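Local coordinates for protein malate dehydrogenase (Plasmodium falciparum, PDB 6Y91) that probably catalyses the reversible NAD-dependent oxidation of a small 2-hydroxy acid, malate or lactate, to the matching 2-oxo acid, at residues I73-G78 against C116-L121; K96-V101 against N126-F131. All coordinates share one frame; numbering follows the deposited sequence.

Contact 1: residues I73-G78 against C116-L121. With NAD (nicotinamide-adenine-dinucleotide), chain E.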
loop_
_atom_site.group_PDB
_atom_site.type_symbol
_atom_site.label_atom_id
_atom_site.label_comp_id
_atom_site.label_asym_id
_atom_site.label_seq_id
_atom_site.Cartn_x
_atom_site.Cartn_y
_atom_site.Cartn_z
ATOM N N ILE A 73 22.878 5.309 -0.340
ATOM C CA ILE A 73 23.846 4.293 0.055
ATOM C C ILE A 73 23.507 3.818 1.459
ATOM O O ILE A 73 23.364 4.633 2.378
ATOM C CB ILE A 73 25.286 4.826 0.002
ATOM C CG1 ILE A 73 25.701 5.068 -1.444
ATOM C CG2 ILE A 73 26.240 3.851 0.666
ATOM C CD1 ILE A 73 27.050 5.678 -1.556
ATOM N N VAL A 74 23.377 2.505 1.623
ATOM C CA VAL A 74 23.089 1.885 2.910
ATOM C C VAL A 74 24.210 0.895 3.194
ATOM O O VAL A 74 24.340 -0.121 2.498
ATOM C CB VAL A 74 21.719 1.197 2.925
ATOM C CG1 VAL A 74 21.530 0.425 4.219
ATOM C CG2 VAL A 74 20.616 2.231 2.751
ATOM N N ILE A 75 25.018 1.186 4.208
ATOM C CA ILE A 75 26.221 0.418 4.514
ATOM C C ILE A 75 25.936 -0.482 5.708
ATOM O O ILE A 75 25.809 -0.008 6.842
ATOM C CB ILE A 75 27.416 1.337 4.792
ATOM C CG1 ILE A 75 27.617 2.304 3.627
ATOM C CG2 ILE A 75 28.675 0.518 5.040
ATOM C CD1 ILE A 75 28.616 3.383 3.911
ATOM N N THR A 76 25.829 -1.786 5.450
ATOM C CA THR A 76 25.779 -2.802 6.491
ATOM C C THR A 76 27.010 -3.697 6.489
ATOM O O THR A 76 27.073 -4.650 7.274
ATOM C CB THR A 76 24.520 -3.666 6.332
ATOM O OG1 THR A 76 24.449 -4.161 4.991
ATOM C CG2 THR A 76 23.272 -2.853 6.629
ATOM N N ALA A 77 27.981 -3.415 5.622
ATOM C CA ALA A 77 29.161 -4.258 5.472
ATOM C C ALA A 77 29.958 -4.338 6.769
ATOM O O ALA A 77 30.323 -3.315 7.356
ATOM C CB ALA A 77 30.041 -3.721 4.343
ATOM N N GLY A 78 30.222 -5.559 7.216
ATOM C CA GLY A 78 31.058 -5.783 8.392
ATOM C C GLY A 78 30.886 -7.207 8.890
ATOM O O GLY A 78 30.567 -8.113 8.118
ATOM N N CYS A 116 24.766 4.836 7.253
ATOM C CA CYS A 116 25.608 3.773 7.794
ATOM C C CYS A 116 24.857 2.995 8.868
ATOM O O CYS A 116 24.102 3.577 9.654
ATOM C CB CYS A 116 26.903 4.362 8.364
ATOM S SG CYS A 116 27.794 5.438 7.225
ATOM N N VAL A 117 25.072 1.675 8.902
ATOM C CA VAL A 117 24.342 0.788 9.806
ATOM C C VAL A 117 25.315 -0.052 10.623
ATOM O O VAL A 117 25.040 -0.392 11.783
ATOM C CB VAL A 117 23.353 -0.114 9.029
ATOM C CG1 VAL A 117 22.458 -0.926 9.978
ATOM C CG2 VAL A 117 22.499 0.722 8.077
ATOM N N SER A 118 26.454 -0.386 10.016
ATOM C CA SER A 118 27.434 -1.274 10.642
ATOM C C SER A 118 27.836 -0.765 12.023
ATOM O O SER A 118 27.980 0.433 12.236
ATOM C CB SER A 118 28.675 -1.408 9.753
ATOM O OG SER A 118 28.320 -1.518 8.384
ATOM N N ASN A 119 27.983 -1.609 12.902
ATOM C CA ASN A 119 28.245 -1.093 14.246
ATOM C C ASN A 119 29.720 -1.337 14.634
ATOM O O ASN A 119 30.418 -2.158 14.013
ATOM C CB ASN A 119 27.283 -1.696 15.314
ATOM C CG ASN A 119 26.306 -0.737 15.855
ATOM O OD1 ASN A 119 26.626 0.353 16.352
ATOM N ND2 ASN A 119 25.101 -1.116 15.691
ATOM N N PRO A 120 30.236 -0.704 15.723
ATOM C CA PRO A 120 29.464 0.248 16.537
ATOM C C PRO A 120 29.075 1.530 15.732
ATOM O O PRO A 120 29.903 2.178 15.082
ATOM C CB PRO A 120 30.416 0.633 17.657
ATOM C CG PRO A 120 31.770 0.261 17.224
ATOM C CD PRO A 120 31.624 -0.867 16.232
ATOM N N LEU A 121 27.786 1.885 15.802
ATOM C CA LEU A 121 27.180 2.772 14.809
ATOM C C LEU A 121 27.804 4.148 14.862
ATOM O O LEU A 121 28.399 4.603 13.884
ATOM C CB LEU A 121 25.661 2.875 14.999
ATOM C CG LEU A 121 25.099 3.723 13.848
ATOM C CD1 LEU A 121 24.371 2.863 12.832
ATOM C CD2 LEU A 121 24.221 4.852 14.350
HETATM P PA NAD E . 25.283 -9.755 8.040
HETATM O O1A NAD E . 24.205 -10.726 8.067
HETATM O O2A NAD E . 26.419 -10.546 8.460
HETATM O O5B NAD E . 25.501 -9.118 6.559
HETATM C C5B NAD E . 26.643 -8.307 6.397
HETATM C C4B NAD E . 27.255 -8.546 5.082
HETATM O O4B NAD E . 28.465 -7.686 4.940
HETATM C C3B NAD E . 27.698 -9.975 4.979
HETATM O O3B NAD E . 26.942 -10.633 3.904
HETATM C C2B NAD E . 29.111 -9.959 4.667
HETATM O O2B NAD E . 29.395 -10.942 3.624
HETATM C C1B NAD E . 29.357 -8.584 4.144
HETATM N N9A NAD E . 30.715 -8.143 4.175
HETATM C C8A NAD E . 31.674 -8.600 4.971
HETATM N N7A NAD E . 32.673 -8.039 4.747
HETATM C C5A NAD E . 32.540 -7.114 3.763
HETATM C C6A NAD E . 33.427 -6.157 3.098
HETATM N N6A NAD E . 34.832 -6.046 3.466
HETATM N N1A NAD E . 32.881 -5.306 2.045
HETATM C C2A NAD E . 31.566 -5.487 1.769
HETATM N N3A NAD E . 30.810 -6.311 2.345
HETATM C C4A NAD E . 31.150 -7.045 3.209
HETATM O O3 NAD E . 25.015 -8.503 9.067
HETATM P PN NAD E . 23.555 -7.736 9.299
HETATM O O1N NAD E . 22.923 -7.332 8.035
HETATM O O2N NAD E . 22.548 -8.597 9.916
HETATM O O5D NAD E . 23.883 -6.368 10.185
HETATM C C5D NAD E . 24.613 -5.345 9.519
HETATM C C4D NAD E . 25.233 -4.382 10.442
HETATM O O4D NAD E . 24.213 -3.530 11.136
HETATM C C3D NAD E . 25.905 -5.226 11.514
HETATM O O3D NAD E . 27.098 -4.617 12.036
HETATM C C2D NAD E . 24.928 -5.257 12.567
HETATM O O2D NAD E . 25.600 -5.812 13.694
HETATM C C1D NAD E . 24.490 -3.781 12.608
HETATM N N1N NAD E . 23.468 -3.482 13.346
HETATM C C2N NAD E . 23.219 -2.107 13.521
HETATM C C3N NAD E . 21.944 -1.600 14.310
HETATM C C7N NAD E . 21.707 -0.074 14.450
HETATM O O7N NAD E . 20.875 0.370 15.176
HETATM N N7N NAD E . 22.547 0.835 13.652
HETATM C C4N NAD E . 21.076 -2.529 14.837
HETATM C C5N NAD E . 21.251 -3.882 14.499
HETATM C C6N NAD E . 22.469 -4.356 13.637
#

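Contact 2: residues K96-V101 against N126-F131. With NAD (nicotinamide-adenine-dinucleotide), chain E.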
loop_
_atom_site.group_PDB
_atom_site.type_symbol
_atom_site.label_atom_id
_atom_site.label_comp_id
_atom_site.label_asym_id
_atom_site.label_seq_id
_atom_site.Cartn_x
_atom_site.Cartn_y
_atom_site.Cartn_z
ATOM N N LYS A 96 38.135 -1.227 9.400
ATOM C CA LYS A 96 38.871 -1.522 8.180
ATOM C C LYS A 96 37.915 -1.482 6.984
ATOM O O LYS A 96 38.145 -0.764 6.007
ATOM C CB LYS A 96 39.514 -2.917 8.288
ATOM C CG LYS A 96 40.412 -3.399 7.139
ATOM C CD LYS A 96 39.637 -3.844 5.900
ATOM C CE LYS A 96 40.497 -3.566 4.701
ATOM N NZ LYS A 96 39.840 -3.580 3.381
ATOM N N ILE A 97 36.800 -2.225 7.073
ATOM C CA ILE A 97 35.817 -2.289 5.989
ATOM C C ILE A 97 35.226 -0.909 5.708
ATOM O O ILE A 97 35.085 -0.501 4.551
ATOM C CB ILE A 97 34.743 -3.338 6.348
ATOM C CG1 ILE A 97 35.380 -4.722 6.267
ATOM C CG2 ILE A 97 33.523 -3.180 5.447
ATOM C CD1 ILE A 97 34.619 -5.798 6.985
ATOM N N MET A 98 34.840 -0.180 6.761
ATOM C CA MET A 98 34.173 1.107 6.569
ATOM C C MET A 98 35.088 2.126 5.902
ATOM O O MET A 98 34.628 2.931 5.086
ATOM C CB MET A 98 33.675 1.627 7.916
ATOM C CG MET A 98 32.877 2.918 7.820
ATOM S SD MET A 98 31.400 2.743 6.805
ATOM C CE MET A 98 30.226 2.119 8.005
ATOM N N LYS A 99 36.386 2.105 6.225
ATOM C CA LYS A 99 37.322 3.003 5.556
ATOM C C LYS A 99 37.381 2.731 4.059
ATOM O O LYS A 99 37.377 3.667 3.251
ATOM C CB LYS A 99 38.711 2.870 6.177
ATOM C CG LYS A 99 39.722 3.839 5.592
ATOM C CD LYS A 99 41.143 3.336 5.731
ATOM C CE LYS A 99 41.814 3.232 4.372
ATOM N NZ LYS A 99 43.233 3.682 4.413
ATOM N N SER A 100 37.436 1.455 3.671
ATOM C CA SER A 100 37.507 1.110 2.254
ATOM C C SER A 100 36.223 1.503 1.533
ATOM O O SER A 100 36.265 2.111 0.455
ATOM C CB SER A 100 37.792 -0.382 2.087
ATOM O OG SER A 100 37.551 -0.804 0.755
ATOM N N VAL A 101 35.072 1.136 2.102
ATOM C CA VAL A 101 33.787 1.559 1.549
ATOM C C VAL A 101 33.737 3.075 1.425
ATOM O O VAL A 101 33.282 3.618 0.410
ATOM C CB VAL A 101 32.631 1.026 2.418
ATOM C CG1 VAL A 101 31.332 1.749 2.082
ATOM C CG2 VAL A 101 32.486 -0.472 2.238
ATOM N N ASN A 126 31.465 8.122 12.084
ATOM C CA ASN A 126 32.596 9.042 12.115
ATOM C C ASN A 126 33.740 8.531 11.248
ATOM O O ASN A 126 34.393 9.315 10.550
ATOM C CB ASN A 126 33.055 9.255 13.558
ATOM C CG ASN A 126 32.119 10.159 14.341
ATOM O OD1 ASN A 126 32.026 11.356 14.070
ATOM N ND2 ASN A 126 31.415 9.588 15.311
ATOM N N VAL A 127 34.008 7.224 11.300
ATOM C CA VAL A 127 35.013 6.629 10.422
ATOM C C VAL A 127 34.680 6.908 8.963
ATOM O O VAL A 127 35.559 7.258 8.166
ATOM C CB VAL A 127 35.142 5.121 10.700
ATOM C CG1 VAL A 127 36.078 4.472 9.687
ATOM C CG2 VAL A 127 35.638 4.888 12.120
ATOM N N PHE A 128 33.408 6.750 8.586
ATOM C CA PHE A 128 33.029 6.985 7.197
ATOM C C PHE A 128 33.259 8.437 6.807
ATOM O O PHE A 128 33.724 8.722 5.697
ATOM C CB PHE A 128 31.568 6.596 6.960
ATOM C CG PHE A 128 31.125 6.777 5.536
ATOM C CD1 PHE A 128 30.591 7.983 5.105
ATOM C CD2 PHE A 128 31.268 5.749 4.619
ATOM C CE1 PHE A 128 30.198 8.154 3.790
ATOM C CE2 PHE A 128 30.875 5.914 3.303
ATOM C CZ PHE A 128 30.339 7.116 2.889
ATOM N N HIS A 129 32.939 9.368 7.705
ATOM C CA HIS A 129 33.143 10.782 7.406
ATOM C C HIS A 129 34.617 11.094 7.187
ATOM O O HIS A 129 34.978 11.797 6.238
ATOM C CB HIS A 129 32.569 11.643 8.529
ATOM C CG HIS A 129 32.778 13.110 8.325
ATOM N ND1 HIS A 129 32.650 13.715 7.094
ATOM C CD2 HIS A 129 33.113 14.092 9.194
ATOM C CE1 HIS A 129 32.893 15.008 7.214
ATOM N NE2 HIS A 129 33.175 15.262 8.479
ATOM N N LYS A 130 35.485 10.576 8.061
ATOM C CA LYS A 130 36.902 10.918 8.010
ATOM C C LYS A 130 37.537 10.547 6.675
ATOM O O LYS A 130 38.419 11.267 6.186
ATOM C CB LYS A 130 37.660 10.227 9.140
ATOM C CG LYS A 130 39.072 10.748 9.280
ATOM C CD LYS A 130 39.488 10.861 10.721
ATOM C CE LYS A 130 40.637 11.847 10.859
ATOM N NZ LYS A 130 40.300 12.980 11.772
ATOM N N PHE A 131 37.122 9.432 6.066
ATOM C CA PHE A 131 37.807 8.937 4.884
ATOM C C PHE A 131 37.030 9.174 3.597
ATOM O O PHE A 131 37.610 9.043 2.515
ATOM C CB PHE A 131 38.118 7.442 5.059
ATOM C CG PHE A 131 39.043 7.151 6.217
ATOM C CD1 PHE A 131 40.386 7.488 6.153
ATOM C CD2 PHE A 131 38.563 6.562 7.379
ATOM C CE1 PHE A 131 41.237 7.234 7.217
ATOM C CE2 PHE A 131 39.410 6.305 8.447
ATOM C CZ PHE A 131 40.747 6.641 8.364
HETATM P PA NAD E . 25.283 -9.755 8.040
HETATM O O1A NAD E . 24.205 -10.726 8.067
HETATM O O2A NAD E . 26.419 -10.546 8.460
HETATM O O5B NAD E . 25.501 -9.118 6.559
HETATM C C5B NAD E . 26.643 -8.307 6.397
HETATM C C4B NAD E . 27.255 -8.546 5.082
HETATM O O4B NAD E . 28.465 -7.686 4.940
HETATM C C3B NAD E . 27.698 -9.975 4.979
HETATM O O3B NAD E . 26.942 -10.633 3.904
HETATM C C2B NAD E . 29.111 -9.959 4.667
HETATM O O2B NAD E . 29.395 -10.942 3.624
HETATM C C1B NAD E . 29.357 -8.584 4.144
HETATM N N9A NAD E . 30.715 -8.143 4.175
HETATM C C8A NAD E . 31.674 -8.600 4.971
HETATM N N7A NAD E . 32.673 -8.039 4.747
HETATM C C5A NAD E . 32.540 -7.114 3.763
HETATM C C6A NAD E . 33.427 -6.157 3.098
HETATM N N6A NAD E . 34.832 -6.046 3.466
HETATM N N1A NAD E . 32.881 -5.306 2.045
HETATM C C2A NAD E . 31.566 -5.487 1.769
HETATM N N3A NAD E . 30.810 -6.311 2.345
HETATM C C4A NAD E . 31.150 -7.045 3.209
HETATM O O3 NAD E . 25.015 -8.503 9.067
HETATM P PN NAD E . 23.555 -7.736 9.299
HETATM O O1N NAD E . 22.923 -7.332 8.035
HETATM O O2N NAD E . 22.548 -8.597 9.916
HETATM O O5D NAD E . 23.883 -6.368 10.185
HETATM C C5D NAD E . 24.613 -5.345 9.519
HETATM C C4D NAD E . 25.233 -4.382 10.442
HETATM O O4D NAD E . 24.213 -3.530 11.136
HETATM C C3D NAD E . 25.905 -5.226 11.514
HETATM O O3D NAD E . 27.098 -4.617 12.036
HETATM C C2D NAD E . 24.928 -5.257 12.567
HETATM O O2D NAD E . 25.600 -5.812 13.694
HETATM C C1D NAD E . 24.490 -3.781 12.608
HETATM N N1N NAD E . 23.468 -3.482 13.346
HETATM C C2N NAD E . 23.219 -2.107 13.521
HETATM C C3N NAD E . 21.944 -1.600 14.310
HETATM C C7N NAD E . 21.707 -0.074 14.450
HETATM O O7N NAD E . 20.875 0.370 15.176
HETATM N N7N NAD E . 22.547 0.835 13.652
HETATM C C4N NAD E . 21.076 -2.529 14.837
HETATM C C5N NAD E . 21.251 -3.882 14.499
HETATM C C6N NAD E . 22.469 -4.356 13.637
#

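Contact 1: residues I73-G78 against C116-L121
The C-terminal end of the parallel Rossmann sheet, where the coenzyme binds, is built here: Ile75 and Cys116 form the last parallel bridge between two neighbouring strands, and the chains then part next to NAD. The carbonyl oxygen of Ile75 is gripped twice by the departing loop. Val117 N donates to Ile75 O at 2.8 Å, while Ser118 N makes a longer bond to Ile75 O, 3.3 Å, from a position tilted 21° from the carbonyl plane. Ser118 adds a third tie: with chi1 at -41°, OG swings back beside its own backbone N and donates to Ala77 O over 2.9 Å, arriving from above the carbonyl plane, 51° out of it. A short hydroxyl side chain suits this buried spot because it supplies a donor without bulk.

Hydrophobic branches fill the space around these bonds. The Thr76 methyl CG2 runs alongside the Val117 side chain, 3.6 Å from Val117 CB, and Ile75 CD1 meets Cys116 SG at 4.0 Å. The loop edges then face the coenzyme: Ala77 CB, small enough to let the base come close, lies 3.4 Å from adenine N3A of NAD, and Asn119 N donates to O3D of the nicotinamide ribose of NAD at 3.3 Å. A cis peptide links Asn119 to Pro120, which precedes helix 121-132.

Strand 72-75 is flanked by strands 3-7 and 113-116. Ile75 and Cys116 face helices 92-108 and 121-132, whereas Val74 and Val117 pack on Ile236 of helix 230-244.

Contact 2: residues K96-V101 against N126-F131
Met98 lies against Val127 and Phe128 where two helices of the NAD-binding domain pack side by side, and its flexible chain can be followed atom by atom into the seam. CB, directed at the partner helix, sits 4.1 Å from Val127 CG1. CG extends anti to the backbone N (chi1 -176°), which carries it across to the second helix, 4.0 Å from both Val127 CG1 and Phe128 CB. The chain then bends, bringing SD to 3.7 Å from Phe128 CD2. The sulfur meets the ring at its edge, near the ring plane, in a Met-aromatic contact, and the two side chains cross at about a right angle. Beyond SD, the methyl CE turns toward the sheet. An unbranched thioether suits this path, since its two bends place the sulfur at the ring edge and direct the methyl inward.

At the next residue, Lys99, on the more exposed side and one turn further along the partner helix, a different geometry appears. Lys99 CG lies over one face of the Phe131 ring, 3.5 Å from its centroid and 16° off the ring normal, a CH-pi contact; CB of Lys99 approaches the same ring at CD2. The aliphatic part of the lysine thus covers an aromatic ring that is itself only partly buried, while its ammonium group has a weak, long ion pair with Glu103. Lys130 CB borders the opposite face, and Val127 CG1 meets the Phe131 ring at its edge.

The axes of the two segments approach to 8.4 Å and cross at -38°, running broadly the same way. The inner side of the pair faces strands 72-75 and 113-116, touched by Met98 and Phe128, and Phe309 of helix 288-311 packs on Val127.

Contacts 1 and 2 are successive layers of one Rossmann domain, their centres 10 Å apart: the strand end and loop of contact 1 pack against the paired helices of contact 2. Ile75 joins them. Its CD1 lies 3.4 Å from Phe128 CE2 and 3.7 Å from Val101 CG1, while its CG2 meets Met98 CE at 3.7 Å. Both layers also reach NAD. Ala77 CB and Ile97 CG2 meet at 3.7 Å, and each residue touches the adenine end, whereas Val117 and Asn119 serve the nicotinamide end. Along the chain the segments of the two contacts alternate: strand 72-75, helix 92-108, the loop after strand 113-116, helix 121-132.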